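PDB 2ZQ5: sulfotransferase, which probably transfers a sulfuryl group from the donor PAPS to an acceptor substrate, as in other sulfotransferases. Local coordinates for residues S75-V88 and C210-N222. Residues are numbered along the deposited sequence; the frame is centred on the assembly and turned at random.
Sequences SQSAWKQYPEHVDV and CRHRRNLQLIGLN
Trp-79 of helix 75-81 packs onto helix 210-219, its ring a knob among Arg-211, Arg-214, Asn-215 and Leu-218. Its CB already meets Arg-214 NH2, and CG continues beneath the same nitrogen. On the five-membered ring, CD1 packs on Leu-218 CB, while NE1 gives a weak hydrogen bond to Arg-214 O (3.2 Å), a carbonyl that also accepts the helical bond from Leu-218 N. Farther out, CD2 and CE3 lie under the Arg-214 guanidinium, CE2 lies against Arg-214 CB, CZ2 touches Arg-214 CB and Asn-215 OD1, CZ3 meets Arg-211 NH2, and CH2 ends 3.5 Å from Arg-211 CZ. The two arginines treat the indole differently. Arg-214, bent at chi3, folds its guanidinium flat over one face, a cation-pi stack with CZ 3.9 Å from the centre of the six-membered ring and planes 26° apart. Arg-211, extended from CG to NE, instead sets a guanidinium face against the ring's outer edge; its NE is hydrogen-bonded to Gln-180 OE1. One water bridges Gln-76 OE1 and Arg-211 NH2; two others link Gln-76 to Arg-214 through weak bonds. Ser-75 OG donates to Asn-215 OD1 (2.6 Å), somewhat off the carbonyl plane, and is also hydrogen-bonded to Gln-180 NE2. Beyond the tryptophan, Leu-218 CD2 presses tightly on Ala-78 CB (3.3 Å), and Leu-221 spreads its methyls among Tyr-82, Glu-84 and Val-88. Gln-217 sends NE2 almost straight to Val-88 O (2.9 Å, 176° at the hydrogen), in both amide and carbonyl planes, tying the chain after the 3-10 turn to the helix. Segments 75-81 and 210-219 cross at 52°, and Leu-216 packs on strand 227-231; the contact thus joins the end of the long helix 55-81 to a helix flanking the parallel, P-loop-type alpha/beta sheet, strand order 2-3-1-4-5, of the sulfotransferase fold.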
ATOM      1  N   SER A  75       0.472  16.071  -5.861  1.00  7.19           N
ATOM      2  CA  SER A  75      -0.901  15.773  -6.266  1.00  6.39           C
ATOM      3  C   SER A  75      -1.748  17.042  -6.294  1.00  7.46           C
ATOM      4  O   SER A  75      -2.518  17.260  -7.229  1.00  7.43           O
ATOM      5  CB  SER A  75      -1.541  14.752  -5.318  1.00  6.78           C
ATOM      6  OG  SER A  75      -1.126  13.432  -5.626  1.00  5.72           O
ATOM      7  N   GLN A  76      -1.609  17.878  -5.268  1.00  7.84           N
ATOM      8  CA  GLN A  76      -2.372  19.122  -5.193  1.00  7.77           C
ATOM      9  C   GLN A  76      -2.090  19.983  -6.423  1.00  8.42           C
ATOM     10  O   GLN A  76      -3.009  20.540  -7.033  1.00  8.64           O
ATOM     11  CB  GLN A  76      -2.009  19.890  -3.921  1.00  9.70           C
ATOM     12  CG  GLN A  76      -2.849  21.139  -3.687  1.00 12.09           C
ATOM     13  CD  GLN A  76      -4.335  20.846  -3.693  1.00 14.31           C
ATOM     14  OE1 GLN A  76      -4.804  19.947  -2.996  1.00 11.80           O
ATOM     15  NE2 GLN A  76      -5.087  21.605  -4.486  1.00 18.88           N
ATOM     16  N   SER A  77      -0.817  20.086  -6.787  1.00  7.57           N
ATOM     17  CA  SER A  77      -0.423  20.869  -7.951  1.00  8.17           C
ATOM     18  C   SER A  77      -0.937  20.227  -9.236  1.00  8.21           C
ATOM     19  O   SER A  77      -1.390  20.920 -10.149  1.00  8.71           O
ATOM     20  CB  SER A  77       1.100  20.999  -8.010  1.00  9.12           C
ATOM     21  OG  SER A  77       1.496  21.806  -9.109  1.00  9.60           O
ATOM     22  N   ALA A  78      -0.868  18.901  -9.310  1.00  8.61           N
ATOM     23  CA  ALA A  78      -1.333  18.191 -10.492  1.00  7.60           C
ATOM     24  C   ALA A  78      -2.824  18.421 -10.728  1.00  7.50           C
ATOM     25  O   ALA A  78      -3.258  18.577 -11.871  1.00  8.26           O
ATOM     26  CB  ALA A  78      -1.046  16.697 -10.357  1.00  8.97           C
ATOM     27  N   TRP A  79      -3.609  18.436  -9.654  1.00  7.54           N
ATOM     28  CA  TRP A  79      -5.045  18.656  -9.787  1.00  7.79           C
ATOM     29  C   TRP A  79      -5.341  20.040 -10.354  1.00  9.87           C
ATOM     30  O   TRP A  79      -6.316  20.220 -11.084  1.00 10.10           O
ATOM     31  CB  TRP A  79      -5.756  18.469  -8.438  1.00  7.89           C
ATOM     32  CG  TRP A  79      -5.771  17.039  -7.965  1.00  8.00           C
ATOM     33  CD1 TRP A  79      -5.964  15.926  -8.735  1.00  7.47           C
ATOM     34  CD2 TRP A  79      -5.604  16.573  -6.621  1.00  7.68           C
ATOM     35  NE1 TRP A  79      -5.924  14.794  -7.951  1.00  8.15           N
ATOM     36  CE2 TRP A  79      -5.703  15.163  -6.651  1.00  8.11           C
ATOM     37  CE3 TRP A  79      -5.377  17.209  -5.393  1.00  7.79           C
ATOM     38  CZ2 TRP A  79      -5.583  14.375  -5.499  1.00  7.44           C
ATOM     39  CZ3 TRP A  79      -5.259  16.427  -4.247  1.00  8.93           C
ATOM     40  CH2 TRP A  79      -5.363  15.024  -4.311  1.00  7.52           C
ATOM     41  N   LYS A  80      -4.500  21.014 -10.018  1.00  9.65           N
ATOM     42  CA  LYS A  80      -4.668  22.377 -10.519  1.00 10.92           C
ATOM     43  C   LYS A  80      -4.298  22.420 -11.994  1.00 11.16           C
ATOM     44  O   LYS A  80      -4.910  23.139 -12.786  1.00 12.13           O
ATOM     45  CB  LYS A  80      -3.759  23.343  -9.770  1.00 12.63           C
ATOM     46  CG  LYS A  80      -4.122  23.596  -8.331  1.00 17.95           C
ATOM     47  CD  LYS A  80      -3.121  24.572  -7.746  1.00 19.75           C
ATOM     48  CE  LYS A  80      -3.400  24.885  -6.297  1.00 23.32           C
ATOM     49  NZ  LYS A  80      -2.331  25.770  -5.760  1.00 21.50           N
ATOM     50  N   GLN A  81      -3.276  21.651 -12.352  1.00 10.05           N
ATOM     51  CA  GLN A  81      -2.800  21.588 -13.727  1.00 10.42           C
ATOM     52  C   GLN A  81      -3.783  20.859 -14.630  1.00 10.88           C
ATOM     53  O   GLN A  81      -3.889  21.163 -15.819  1.00 11.43           O
ATOM     54  CB  GLN A  81      -1.455  20.863 -13.780  1.00  9.57           C
ATOM     55  CG  GLN A  81      -0.310  21.587 -13.103  1.00  9.23           C
ATOM     56  CD  GLN A  81       0.926  20.716 -13.004  1.00  9.10           C
ATOM     57  OE1 GLN A  81       1.337  20.092 -13.980  1.00 13.29           O
ATOM     58  NE2 GLN A  81       1.529  20.674 -11.821  1.00 10.17           N
ATOM     59  N   TYR A  82      -4.493  19.892 -14.058  1.00 10.90           N
ATOM     60  CA  TYR A  82      -5.448  19.087 -14.810  1.00 10.38           C
ATOM     61  C   TYR A  82      -6.802  19.027 -14.123  1.00 11.67           C
ATOM     62  O   TYR A  82      -7.216  17.972 -13.646  1.00 10.94           O
ATOM     63  CB  TYR A  82      -4.895  17.671 -14.976  1.00 11.00           C
ATOM     64  CG  TYR A  82      -3.578  17.633 -15.711  1.00  8.94           C
ATOM     65  CD1 TYR A  82      -3.537  17.666 -17.102  1.00 11.13           C
ATOM     66  CD2 TYR A  82      -2.369  17.609 -15.014  1.00  9.66           C
ATOM     67  CE1 TYR A  82      -2.326  17.675 -17.786  1.00 11.61           C
ATOM     68  CE2 TYR A  82      -1.150  17.621 -15.689  1.00 11.35           C
ATOM     69  CZ  TYR A  82      -1.138  17.655 -17.075  1.00 11.33           C
ATOM     70  OH  TYR A  82       0.060  17.670 -17.750  1.00 14.29           O
ATOM     71  N   PRO A  83      -7.521  20.156 -14.072  1.00 12.19           N
ATOM     72  CA  PRO A  83      -8.834  20.167 -13.423  1.00 12.99           C
ATOM     73  C   PRO A  83      -9.839  19.183 -14.021  1.00 12.84           C
ATOM     74  O   PRO A  83     -10.770  18.756 -13.342  1.00 13.88           O
ATOM     75  CB  PRO A  83      -9.277  21.623 -13.566  1.00 14.15           C
ATOM     76  CG  PRO A  83      -8.599  22.060 -14.829  1.00 13.50           C
ATOM     77  CD  PRO A  83      -7.221  21.467 -14.675  1.00 13.78           C
ATOM     78  N   GLU A  84      -9.642  18.813 -15.282  1.00 12.86           N
ATOM     79  CA  GLU A  84     -10.547  17.882 -15.949  1.00 12.61           C
ATOM     80  C   GLU A  84     -10.544  16.486 -15.324  1.00 12.62           C
ATOM     81  O   GLU A  84     -11.362  15.637 -15.678  1.00 13.51           O
ATOM     82  CB  GLU A  84     -10.198  17.775 -17.437  1.00 14.34           C
ATOM     83  CG  GLU A  84      -8.783  17.283 -17.706  1.00 14.78           C
ATOM     84  CD  GLU A  84      -7.776  18.409 -17.853  1.00 15.94           C
ATOM     85  OE1 GLU A  84      -7.899  19.429 -17.143  1.00 16.47           O
ATOM     86  OE2 GLU A  84      -6.851  18.263 -18.676  1.00 19.71           O
ATOM     87  N   HIS A  85      -9.623  16.241 -14.397  1.00 11.23           N
ATOM     88  CA  HIS A  85      -9.555  14.938 -13.743  1.00 10.56           C
ATOM     89  C   HIS A  85     -10.859  14.643 -13.000  1.00 11.51           C
ATOM     90  O   HIS A  85     -11.246  13.486 -12.848  1.00 10.13           O
ATOM     91  CB  HIS A  85      -8.383  14.897 -12.753  1.00 10.30           C
ATOM     92  CG  HIS A  85      -8.598  15.726 -11.524  1.00 10.53           C
ATOM     93  ND1 HIS A  85      -9.191  15.230 -10.384  1.00 12.85           N
ATOM     94  CD2 HIS A  85      -8.325  17.027 -11.269  1.00  8.94           C
ATOM     95  CE1 HIS A  85      -9.271  16.189  -9.478  1.00 10.03           C
ATOM     96  NE2 HIS A  85      -8.752  17.290  -9.991  1.00 13.61           N
ATOM     97  N   VAL A  86     -11.538  15.695 -12.546  1.00 12.76           N
ATOM     98  CA  VAL A  86     -12.784  15.531 -11.801  1.00 15.49           C
ATOM     99  C   VAL A  86     -13.897  14.863 -12.601  1.00 15.70           C
ATOM    100  O   VAL A  86     -14.828  14.301 -12.024  1.00 17.77           O
ATOM    101  CB  VAL A  86     -13.318  16.890 -11.272  1.00 16.73           C
ATOM    102  CG1 VAL A  86     -12.287  17.539 -10.369  1.00 19.37           C
ATOM    103  CG2 VAL A  86     -13.670  17.808 -12.431  1.00 17.92           C
ATOM    104  N   ASP A  87     -13.802  14.915 -13.926  1.00 15.05           N
ATOM    105  CA  ASP A  87     -14.828  14.316 -14.773  1.00 16.89           C
ATOM    106  C   ASP A  87     -14.575  12.848 -15.090  1.00 16.06           C
ATOM    107  O   ASP A  87     -15.379  12.206 -15.769  1.00 16.64           O
ATOM    108  CB  ASP A  87     -14.962  15.103 -16.078  1.00 18.54           C
ATOM    109  CG  ASP A  87     -15.289  16.564 -15.844  1.00 19.66           C
ATOM    110  OD1 ASP A  87     -16.172  16.845 -15.009  1.00 22.95           O
ATOM    111  OD2 ASP A  87     -14.671  17.428 -16.500  1.00 23.50           O
ATOM    112  N   VAL A  88     -13.463  12.312 -14.596  1.00 13.09           N
ATOM    113  CA  VAL A  88     -13.129  10.919 -14.848  1.00 12.85           C
ATOM    114  C   VAL A  88     -13.946   9.987 -13.962  1.00 12.95           C
ATOM    115  O   VAL A  88     -13.938  10.108 -12.740  1.00 13.96           O
ATOM    116  CB  VAL A  88     -11.627  10.648 -14.601  1.00 11.33           C
ATOM    117  CG1 VAL A  88     -11.323   9.157 -14.773  1.00 10.69           C
ATOM    118  CG2 VAL A  88     -10.787  11.472 -15.566  1.00 11.75           C
ATOM    119  N   CYS A 210     -11.345   9.025  -0.434  1.00  5.75           N
ATOM    120  CA  CYS A 210     -11.838  10.000  -1.390  1.00  7.14           C
ATOM    121  C   CYS A 210     -10.633  10.643  -2.083  1.00  5.58           C
ATOM    122  O   CYS A 210     -10.665  10.913  -3.289  1.00  6.17           O
ATOM    123  CB  CYS A 210     -12.676  11.053  -0.671  1.00  6.60           C
ATOM    124  SG  CYS A 210     -14.353  10.493  -0.299  1.00 22.80           S
ATOM    125  N   ARG A 211      -9.564  10.878  -1.329  1.00  6.10           N
ATOM    126  CA  ARG A 211      -8.363  11.465  -1.914  1.00  6.08           C
ATOM    127  C   ARG A 211      -7.708  10.437  -2.845  1.00  6.71           C
ATOM    128  O   ARG A 211      -7.195  10.779  -3.914  1.00  6.69           O
ATOM    129  CB  ARG A 211      -7.386  11.894  -0.819  1.00  5.74           C
ATOM    130  CG  ARG A 211      -6.234  12.720  -1.357  1.00  6.95           C
ATOM    131  CD  ARG A 211      -5.148  12.954  -0.325  1.00  7.98           C
ATOM    132  NE  ARG A 211      -4.043  13.702  -0.920  1.00  7.52           N
ATOM    133  CZ  ARG A 211      -4.020  15.024  -1.054  1.00  7.47           C
ATOM    134  NH1 ARG A 211      -5.034  15.761  -0.620  1.00  7.89           N
ATOM    135  NH2 ARG A 211      -2.993  15.609  -1.658  1.00  8.06           N
ATOM    136  N   HIS A 212      -7.732   9.176  -2.428  1.00  6.09           N
ATOM    137  CA  HIS A 212      -7.184   8.075  -3.214  1.00  5.98           C
ATOM    138  C   HIS A 212      -7.863   8.099  -4.590  1.00  6.36           C
ATOM    139  O   HIS A 212      -7.201   8.021  -5.626  1.00  5.96           O
ATOM    140  CB  HIS A 212      -7.458   6.766  -2.452  1.00  5.95           C
ATOM    141  CG  HIS A 212      -7.059   5.514  -3.173  1.00  4.55           C
ATOM    142  ND1 HIS A 212      -7.882   4.885  -4.084  1.00  5.92           N
ATOM    143  CD2 HIS A 212      -5.970   4.719  -3.041  1.00  6.16           C
ATOM    144  CE1 HIS A 212      -7.319   3.756  -4.476  1.00  5.16           C
ATOM    145  NE2 HIS A 212      -6.158   3.631  -3.856  1.00  5.81           N
ATOM    146  N   ARG A 213      -9.184   8.246  -4.592  1.00  5.81           N
ATOM    147  CA  ARG A 213      -9.948   8.287  -5.837  1.00  5.76           C
ATOM    148  C   ARG A 213      -9.577   9.490  -6.707  1.00  6.28           C
ATOM    149  O   ARG A 213      -9.459   9.360  -7.928  1.00  5.80           O
ATOM    150  CB  ARG A 213     -11.447   8.296  -5.528  1.00  7.01           C
ATOM    151  CG  ARG A 213     -12.326   8.353  -6.761  1.00  7.40           C
ATOM    152  CD  ARG A 213     -13.777   8.058  -6.417  1.00  9.66           C
ATOM    153  NE  ARG A 213     -14.653   8.268  -7.566  1.00 13.31           N
ATOM    154  CZ  ARG A 213     -14.987   9.469  -8.031  1.00 16.95           C
ATOM    155  NH1 ARG A 213     -14.521  10.562  -7.440  1.00 19.45           N
ATOM    156  NH2 ARG A 213     -15.784   9.580  -9.086  1.00 19.76           N
ATOM    157  N   ARG A 214      -9.397  10.655  -6.088  1.00  6.42           N
ATOM    158  CA  ARG A 214      -9.009  11.847  -6.837  1.00  6.36           C
ATOM    159  C   ARG A 214      -7.667  11.595  -7.516  1.00  6.37           C
ATOM    160  O   ARG A 214      -7.425  12.069  -8.626  1.00  7.10           O
ATOM    161  CB  ARG A 214      -8.900  13.065  -5.915  1.00  8.45           C
ATOM    162  CG  ARG A 214     -10.221  13.567  -5.357  1.00 16.18           C
ATOM    163  CD  ARG A 214     -10.027  14.915  -4.676  1.00 21.04           C
ATOM    164  NE  ARG A 214      -9.456  15.894  -5.599  1.00 25.73           N
ATOM    165  CZ  ARG A 214      -9.099  17.129  -5.260  1.00 28.58           C
ATOM    166  NH1 ARG A 214      -9.253  17.551  -4.011  1.00 30.39           N
ATOM    167  NH2 ARG A 214      -8.589  17.946  -6.172  1.00 29.50           N
ATOM    168  N   ASN A 215      -6.789  10.851  -6.849  1.00  6.46           N
ATOM    169  CA  ASN A 215      -5.498  10.541  -7.442  1.00  6.59           C
ATOM    170  C   ASN A 215      -5.633   9.540  -8.589  1.00  6.97           C
ATOM    171  O   ASN A 215      -4.890   9.619  -9.566  1.00  6.89           O
ATOM    172  CB  ASN A 215      -4.519  10.042  -6.378  1.00  6.40           C
ATOM    173  CG  ASN A 215      -3.721  11.177  -5.762  1.00  7.87           C
ATOM    174  OD1 ASN A 215      -3.140  11.993  -6.482  1.00  8.20           O
ATOM    175  ND2 ASN A 215      -3.686  11.240  -4.435  1.00  7.87           N
ATOM    176  N   LEU A 216      -6.575   8.602  -8.488  1.00  6.52           N
ATOM    177  CA  LEU A 216      -6.778   7.655  -9.582  1.00  6.21           C
ATOM    178  C   LEU A 216      -7.333   8.411 -10.792  1.00  7.26           C
ATOM    179  O   LEU A 216      -6.967   8.123 -11.930  1.00  7.58           O
ATOM    180  CB  LEU A 216      -7.751   6.537  -9.185  1.00  7.54           C
ATOM    181  CG  LEU A 216      -7.317   5.584  -8.066  1.00  6.50           C
ATOM    182  CD1 LEU A 216      -8.225   4.360  -8.087  1.00  7.70           C
ATOM    183  CD2 LEU A 216      -5.870   5.151  -8.259  1.00  8.28           C
ATOM    184  N   GLN A 217      -8.221   9.371 -10.542  1.00  6.48           N
ATOM    185  CA  GLN A 217      -8.801  10.180 -11.615  1.00  7.13           C
ATOM    186  C   GLN A 217      -7.703  10.942 -12.349  1.00  7.91           C
ATOM    187  O   GLN A 217      -7.715  11.044 -13.576  1.00  6.90           O
ATOM    188  CB  GLN A 217      -9.799  11.196 -11.056  1.00  8.26           C
ATOM    189  CG  GLN A 217     -11.107  10.619 -10.553  1.00  7.77           C
ATOM    190  CD  GLN A 217     -12.014  11.700  -9.994  1.00 10.26           C
ATOM    191  OE1 GLN A 217     -11.633  12.435  -9.083  1.00 10.51           O
ATOM    192  NE2 GLN A 217     -13.219  11.805 -10.542  1.00 10.62           N
ATOM    193  N   LEU A 218      -6.764  11.492 -11.584  1.00  6.45           N
ATOM    194  CA  LEU A 218      -5.652  12.253 -12.138  1.00  7.32           C
ATOM    195  C   LEU A 218      -4.691  11.371 -12.928  1.00  6.07           C
ATOM    196  O   LEU A 218      -4.410  11.630 -14.098  1.00  7.59           O
ATOM    197  CB  LEU A 218      -4.889  12.943 -11.008  1.00  7.48           C
ATOM    198  CG  LEU A 218      -3.525  13.536 -11.371  1.00  9.41           C
ATOM    199  CD1 LEU A 218      -3.713  14.783 -12.232  1.00 12.06           C
ATOM    200  CD2 LEU A 218      -2.766  13.862 -10.093  1.00 11.84           C
ATOM    201  N   ILE A 219      -4.189  10.324 -12.283  1.00  5.55           N
ATOM    202  CA  ILE A 219      -3.246   9.426 -12.931  1.00  6.61           C
ATOM    203  C   ILE A 219      -3.870   8.713 -14.126  1.00  7.47           C
ATOM    204  O   ILE A 219      -3.192   8.461 -15.123  1.00  7.87           O
ATOM    205  CB  ILE A 219      -2.694   8.397 -11.911  1.00  5.41           C
ATOM    206  CG1 ILE A 219      -1.929   9.140 -10.814  1.00  7.45           C
ATOM    207  CG2 ILE A 219      -1.796   7.375 -12.616  1.00  8.51           C
ATOM    208  CD1 ILE A 219      -1.539   8.272  -9.632  1.00  8.23           C
ATOM    209  N   GLY A 220      -5.164   8.409 -14.036  1.00  6.36           N
ATOM    210  CA  GLY A 220      -5.841   7.724 -15.124  1.00  8.47           C
ATOM    211  C   GLY A 220      -6.555   8.626 -16.118  1.00  8.13           C
ATOM    212  O   GLY A 220      -7.375   8.146 -16.900  1.00  8.80           O
ATOM    213  N   LEU A 221      -6.231   9.918 -16.105  1.00  9.41           N
ATOM    214  CA  LEU A 221      -6.858  10.896 -16.997  1.00 10.72           C
ATOM    215  C   LEU A 221      -6.791  10.550 -18.484  1.00  9.12           C
ATOM    216  O   LEU A 221      -7.717  10.864 -19.239  1.00 11.47           O
ATOM    217  CB  LEU A 221      -6.233  12.276 -16.780  1.00 11.97           C
ATOM    218  CG  LEU A 221      -6.781  13.414 -17.649  1.00 15.64           C
ATOM    219  CD1 LEU A 221      -8.229  13.702 -17.258  1.00 14.97           C
ATOM    220  CD2 LEU A 221      -5.920  14.657 -17.471  1.00 18.00           C
ATOM    221  N   ASN A 222      -5.704   9.910 -18.904  1.00  9.33           N
ATOM    222  CA  ASN A 222      -5.530   9.543 -20.307  1.00  9.71           C
ATOM    223  C   ASN A 222      -5.944   8.105 -20.612  1.00 11.10           C
ATOM    224  O   ASN A 222      -5.814   7.646 -21.750  1.00 11.98           O
ATOM    225  CB  ASN A 222      -4.068   9.736 -20.729  1.00 10.13           C
ATOM    226  CG  ASN A 222      -3.597  11.167 -20.574  1.00 11.23           C
ATOM    227  OD1 ASN A 222      -4.303  12.109 -20.937  1.00 12.66           O
ATOM    228  ND2 ASN A 222      -2.391  11.340 -20.045  1.00 12.19           N
TER
HETATM  229  O   HOH W   1      -3.668  18.334  -1.259  1.00 10.37           O
HETATM  230  O   HOH W   2      -7.293  19.225  -2.396  1.00 32.11           O
HETATM  231  O   HOH W   3      -7.933  21.125  -5.171  1.00 38.41           O
HETATM  232  O   HOH W   4     -16.710  11.418 -11.509  1.00 35.50           O